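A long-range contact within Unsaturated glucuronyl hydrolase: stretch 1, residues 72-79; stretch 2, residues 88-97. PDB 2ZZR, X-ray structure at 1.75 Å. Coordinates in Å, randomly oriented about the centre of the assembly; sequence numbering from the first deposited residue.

Stretch 1 72-79: FWTGCLWL
Stretch 2 (88-97) KLKNIAHKNV

Two helices that run nearly antiparallel can pack closely where a small residue lets a large one lie across it, and residues 72-79 and 88-97 of this hydrolase illustrate the principle. Both stretches are helical throughout, with phi/psi near -62/-42, and their axes cross at -155° with a closest approach of 9.1 Å. The register sets Thr74 against Ala93 (CA to CA 5.5 Å) and Leu77 against Leu89 (CA to CA 6.0 Å).

Ala93 points its CB toward the first helix, and because its side chain ends there the indole of Trp78 (chi1 -74°, chi2 127°) can lie flat over it; the Trp78 CA-to-CB bond points away but the ring swings back. Ala93 CB sits over the ring face, 3.5 Å from the centroid of the six-membered ring, a CH-pi contact; Val97 CG2 meets the ring edge, 4.2 Å from Trp78 CZ2.

Leu77 (m, t) is the knob, set into a socket formed by Leu89, Ile92, Ala93 and Asn96: Leu77 CB lies 4.0 Å from Ala93 CB, Leu77 CD1 lies 3.7 Å from CG2 of Ile92 (t, p) and 3.9 Å from Asn96 ND2, and Leu77 CD2 lies 4.5 Å from Leu89 CD2.

A polar contact joins the helices near the start of stretch 1 and the end of stretch 2. Asn96 (chi1 -74°, chi2 2°) donates from ND2 to OG1 of Thr74 (m), a 2.8 Å hydrogen bond bent to 137°, while the same ND2 lies 3.3 Å from Trp73 CD1.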

ATOM      1  N   PHE A  72      -2.214  -9.547   2.955  1.00 14.61           N
ATOM      2  CA  PHE A  72      -1.911  -8.619   4.047  1.00 14.64           C
ATOM      3  C   PHE A  72      -1.897  -9.319   5.404  1.00 14.88           C
ATOM      4  O   PHE A  72      -1.105  -8.963   6.276  1.00 14.87           O
ATOM      5  CB  PHE A  72      -2.880  -7.430   4.068  1.00 15.00           C
ATOM      6  CG  PHE A  72      -2.768  -6.539   2.864  1.00 14.69           C
ATOM      7  CD1 PHE A  72      -1.583  -5.844   2.599  1.00 14.50           C
ATOM      8  CD2 PHE A  72      -3.845  -6.389   1.991  1.00 14.25           C
ATOM      9  CE1 PHE A  72      -1.473  -5.013   1.482  1.00 15.34           C
ATOM     10  CE2 PHE A  72      -3.742  -5.565   0.869  1.00 15.25           C
ATOM     11  CZ  PHE A  72      -2.556  -4.877   0.615  1.00 14.97           C
ATOM     12  N   TRP A  73      -2.760 -10.319   5.568  1.00 14.94           N
ATOM     13  CA  TRP A  73      -2.749 -11.152   6.775  1.00 15.22           C
ATOM     14  C   TRP A  73      -1.406 -11.884   6.910  1.00 15.27           C
ATOM     15  O   TRP A  73      -0.726 -11.758   7.934  1.00 15.38           O
ATOM     16  CB  TRP A  73      -3.923 -12.143   6.764  1.00 15.59           C
ATOM     17  CG  TRP A  73      -3.802 -13.253   7.785  1.00 15.56           C
ATOM     18  CD1 TRP A  73      -3.673 -14.589   7.529  1.00 16.66           C
ATOM     19  CD2 TRP A  73      -3.785 -13.114   9.217  1.00 16.12           C
ATOM     20  NE1 TRP A  73      -3.585 -15.293   8.710  1.00 15.65           N
ATOM     21  CE2 TRP A  73      -3.649 -14.414   9.759  1.00 16.25           C
ATOM     22  CE3 TRP A  73      -3.880 -12.019  10.091  1.00 16.01           C
ATOM     23  CZ2 TRP A  73      -3.599 -14.651  11.141  1.00 16.40           C
ATOM     24  CZ3 TRP A  73      -3.828 -12.253  11.472  1.00 16.67           C
ATOM     25  CH2 TRP A  73      -3.692 -13.564  11.978  1.00 16.57           C
ATOM     26  N   THR A  74      -1.027 -12.619   5.868  1.00 15.16           N
ATOM     27  CA  THR A  74       0.247 -13.342   5.832  1.00 15.40           C
ATOM     28  C   THR A  74       1.423 -12.380   6.040  1.00 15.60           C
ATOM     29  O   THR A  74       2.373 -12.702   6.758  1.00 15.26           O
ATOM     30  CB  THR A  74       0.425 -14.125   4.522  1.00 15.42           C
ATOM     31  OG1 THR A  74      -0.786 -14.836   4.210  1.00 15.95           O
ATOM     32  CG2 THR A  74       1.586 -15.126   4.636  1.00 14.57           C
ATOM     33  N   GLY A  75       1.340 -11.192   5.432  1.00 15.12           N
ATOM     34  CA  GLY A  75       2.359 -10.152   5.638  1.00 15.36           C
ATOM     35  C   GLY A  75       2.539  -9.737   7.091  1.00 15.49           C
ATOM     36  O   GLY A  75       3.674  -9.535   7.542  1.00 15.27           O
ATOM     37  N   CYS A  76       1.430  -9.599   7.824  1.00 15.11           N
ATOM     38  CA  CYS A  76       1.488  -9.298   9.264  1.00 15.51           C
ATOM     39  C   CYS A  76       2.251 -10.405   9.995  1.00 15.90           C
ATOM     40  O   CYS A  76       3.100 -10.128  10.853  1.00 16.07           O
ATOM     41  CB  CYS A  76       0.087  -9.154   9.877  1.00 15.28           C
ATOM     42  SG  CYS A  76      -0.818  -7.640   9.426  1.00 15.93           S
ATOM     43  N   LEU A  77       1.948 -11.652   9.647  1.00 16.15           N
ATOM     44  CA  LEU A  77       2.627 -12.805  10.252  1.00 16.65           C
ATOM     45  C   LEU A  77       4.134 -12.808   9.980  1.00 16.83           C
ATOM     46  O   LEU A  77       4.927 -13.049  10.901  1.00 17.17           O
ATOM     47  CB  LEU A  77       2.000 -14.121   9.782  1.00 16.89           C
ATOM     48  CG  LEU A  77       0.499 -14.286  10.043  1.00 17.07           C
ATOM     49  CD1 LEU A  77       0.022 -15.647   9.543  1.00 17.78           C
ATOM     50  CD2 LEU A  77       0.133 -14.064  11.504  1.00 18.21           C
ATOM     51  N   TRP A  78       4.528 -12.539   8.735  1.00 16.58           N
ATOM     52  CA  TRP A  78       5.952 -12.510   8.377  1.00 16.73           C
ATOM     53  C   TRP A  78       6.682 -11.360   9.066  1.00 16.92           C
ATOM     54  O   TRP A  78       7.819 -11.529   9.518  1.00 16.83           O
ATOM     55  CB  TRP A  78       6.179 -12.439   6.861  1.00 16.71           C
ATOM     56  CG  TRP A  78       5.905 -13.711   6.112  1.00 17.19           C
ATOM     57  CD1 TRP A  78       5.093 -13.859   5.021  1.00 16.90           C
ATOM     58  CD2 TRP A  78       6.442 -15.014   6.392  1.00 17.68           C
ATOM     59  NE1 TRP A  78       5.097 -15.167   4.599  1.00 18.22           N
ATOM     60  CE2 TRP A  78       5.910 -15.901   5.426  1.00 17.88           C
ATOM     61  CE3 TRP A  78       7.313 -15.518   7.371  1.00 18.31           C
ATOM     62  CZ2 TRP A  78       6.215 -17.268   5.412  1.00 17.71           C
ATOM     63  CZ3 TRP A  78       7.621 -16.877   7.352  1.00 17.28           C
ATOM     64  CH2 TRP A  78       7.081 -17.734   6.376  1.00 17.46           C
ATOM     65  N   LEU A  79       6.031 -10.201   9.163  1.00 16.82           N
ATOM     66  CA  LEU A  79       6.635  -9.068   9.864  1.00 16.80           C
ATOM     67  C   LEU A  79       6.875  -9.404  11.330  1.00 17.60           C
ATOM     68  O   LEU A  79       7.948  -9.121  11.869  1.00 17.94           O
ATOM     69  CB  LEU A  79       5.759  -7.829   9.755  1.00 16.42           C
ATOM     70  CG  LEU A  79       5.760  -7.193   8.368  1.00 15.21           C
ATOM     71  CD1 LEU A  79       4.717  -6.099   8.357  1.00 14.54           C
ATOM     72  CD2 LEU A  79       7.143  -6.631   8.011  1.00 14.61           C
ATOM     73  N   LYS A  88       6.405 -20.819  15.247  1.00 27.47           N
ATOM     74  CA  LYS A  88       4.945 -20.932  15.166  1.00 27.00           C
ATOM     75  C   LYS A  88       4.362 -19.990  14.103  1.00 26.41           C
ATOM     76  O   LYS A  88       3.426 -20.354  13.380  1.00 25.96           O
ATOM     77  CB  LYS A  88       4.304 -20.634  16.525  1.00 27.37           C
ATOM     78  CG  LYS A  88       2.790 -20.862  16.568  1.00 29.13           C
ATOM     79  CD  LYS A  88       2.095 -19.952  17.574  1.00 31.60           C
ATOM     80  CE  LYS A  88       2.217 -20.479  18.997  1.00 32.45           C
ATOM     81  NZ  LYS A  88       1.929 -19.410  19.995  1.00 33.98           N
ATOM     82  N   LEU A  89       4.921 -18.785  14.020  1.00 25.58           N
ATOM     83  CA  LEU A  89       4.495 -17.802  13.021  1.00 25.09           C
ATOM     84  C   LEU A  89       4.847 -18.256  11.611  1.00 24.71           C
ATOM     85  O   LEU A  89       4.024 -18.163  10.700  1.00 24.63           O
ATOM     86  CB  LEU A  89       5.109 -16.431  13.317  1.00 24.99           C
ATOM     87  CG  LEU A  89       4.643 -15.752  14.605  1.00 25.24           C
ATOM     88  CD1 LEU A  89       5.493 -14.536  14.891  1.00 25.92           C
ATOM     89  CD2 LEU A  89       3.170 -15.370  14.548  1.00 26.66           C
ATOM     90  N   LYS A  90       6.070 -18.748  11.439  1.00 24.27           N
ATOM     91  CA  LYS A  90       6.519 -19.289  10.164  1.00 24.29           C
ATOM     92  C   LYS A  90       5.639 -20.457   9.726  1.00 24.21           C
ATOM     93  O   LYS A  90       5.276 -20.564   8.552  1.00 23.84           O
ATOM     94  CB  LYS A  90       7.984 -19.729  10.251  1.00 24.17           C
ATOM     95  CG  LYS A  90       8.487 -20.447   9.020  1.00 25.00           C
ATOM     96  CD  LYS A  90       9.910 -20.928   9.205  1.00 27.11           C
ATOM     97  CE  LYS A  90      10.389 -21.688   7.981  1.00 27.33           C
ATOM     98  NZ  LYS A  90      11.863 -21.900   8.022  1.00 29.03           N
ATOM     99  N   ASN A  91       5.297 -21.329  10.672  1.00 24.07           N
ATOM    100  CA  ASN A  91       4.435 -22.465  10.378  1.00 24.11           C
ATOM    101  C   ASN A  91       3.108 -22.056   9.750  1.00 23.53           C
ATOM    102  O   ASN A  91       2.720 -22.601   8.715  1.00 23.75           O
ATOM    103  CB  ASN A  91       4.196 -23.310  11.631  1.00 24.43           C
ATOM    104  CG  ASN A  91       5.388 -24.173  11.985  1.00 25.97           C
ATOM    105  OD1 ASN A  91       6.294 -24.375  11.170  1.00 28.19           O
ATOM    106  ND2 ASN A  91       5.390 -24.699  13.207  1.00 27.67           N
ATOM    107  N   ILE A  92       2.426 -21.093  10.362  1.00 22.85           N
ATOM    108  CA  ILE A  92       1.127 -20.659   9.840  1.00 22.45           C
ATOM    109  C   ILE A  92       1.282 -19.839   8.555  1.00 21.69           C
ATOM    110  O   ILE A  92       0.533 -20.039   7.599  1.00 21.63           O
ATOM    111  CB  ILE A  92       0.234 -19.950  10.908  1.00 22.57           C
ATOM    112  CG1 ILE A  92      -1.156 -19.617  10.340  1.00 23.50           C
ATOM    113  CG2 ILE A  92       0.913 -18.712  11.496  1.00 22.94           C
ATOM    114  CD1 ILE A  92      -1.938 -20.839   9.808  1.00 25.75           C
ATOM    115  N   ALA A  93       2.278 -18.953   8.526  1.00 21.04           N
ATOM    116  CA  ALA A  93       2.523 -18.120   7.346  1.00 20.28           C
ATOM    117  C   ALA A  93       2.889 -18.962   6.123  1.00 20.04           C
ATOM    118  O   ALA A  93       2.438 -18.683   5.006  1.00 19.68           O
ATOM    119  CB  ALA A  93       3.595 -17.070   7.642  1.00 20.13           C
ATOM    120  N   HIS A  94       3.685 -20.010   6.324  1.00 19.66           N
ATOM    121  CA  HIS A  94       4.052 -20.874   5.210  1.00 19.62           C
ATOM    122  C   HIS A  94       2.879 -21.718   4.707  1.00 19.68           C
ATOM    123  O   HIS A  94       2.816 -22.051   3.520  1.00 19.60           O
ATOM    124  CB  HIS A  94       5.248 -21.772   5.525  1.00 19.83           C
ATOM    125  CG  HIS A  94       5.638 -22.645   4.378  1.00 19.90           C
ATOM    126  ND1 HIS A  94       6.205 -22.148   3.223  1.00 20.13           N
ATOM    127  CD2 HIS A  94       5.500 -23.979   4.185  1.00 20.32           C
ATOM    128  CE1 HIS A  94       6.419 -23.141   2.378  1.00 20.77           C
ATOM    129  NE2 HIS A  94       5.996 -24.261   2.937  1.00 19.66           N
ATOM    130  N   LYS A  95       1.966 -22.071   5.610  1.00 19.66           N
ATOM    131  CA  LYS A  95       0.719 -22.715   5.209  1.00 19.96           C
ATOM    132  C   LYS A  95      -0.113 -21.778   4.330  1.00 19.68           C
ATOM    133  O   LYS A  95      -0.688 -22.217   3.326  1.00 20.06           O
ATOM    134  CB  LYS A  95      -0.067 -23.194   6.426  1.00 20.12           C
ATOM    135  CG  LYS A  95       0.471 -24.512   6.985  1.00 22.23           C
ATOM    136  CD  LYS A  95      -0.262 -24.925   8.238  1.00 25.56           C
ATOM    137  CE  LYS A  95       0.457 -26.082   8.920  1.00 28.24           C
ATOM    138  NZ  LYS A  95      -0.052 -26.281  10.304  1.00 30.87           N
ATOM    139  N   ASN A  96      -0.151 -20.492   4.694  1.00 19.17           N
ATOM    140  CA  ASN A  96      -0.763 -19.468   3.831  1.00 18.62           C
ATOM    141  C   ASN A  96      -0.110 -19.470   2.451  1.00 18.12           C
ATOM    142  O   ASN A  96      -0.795 -19.479   1.431  1.00 17.77           O
ATOM    143  CB  ASN A  96      -0.651 -18.066   4.447  1.00 18.40           C
ATOM    144  CG  ASN A  96      -1.593 -17.840   5.611  1.00 18.45           C
ATOM    145  OD1 ASN A  96      -2.349 -18.735   6.028  1.00 20.72           O
ATOM    146  ND2 ASN A  96      -1.543 -16.635   6.163  1.00 15.85           N
ATOM    147  N   VAL A  97       1.222 -19.472   2.424  1.00 17.93           N
ATOM    148  CA  VAL A  97       1.979 -19.553   1.171  1.00 18.08           C
ATOM    149  C   VAL A  97       1.532 -20.732   0.294  1.00 18.29           C
ATOM    150  O   VAL A  97       1.358 -20.585  -0.918  1.00 18.09           O
ATOM    151  CB  VAL A  97       3.513 -19.596   1.434  1.00 17.83           C
ATOM    152  CG1 VAL A  97       4.282 -19.927   0.165  1.00 18.38           C
ATOM    153  CG2 VAL A  97       3.978 -18.266   2.022  1.00 17.57           C
TER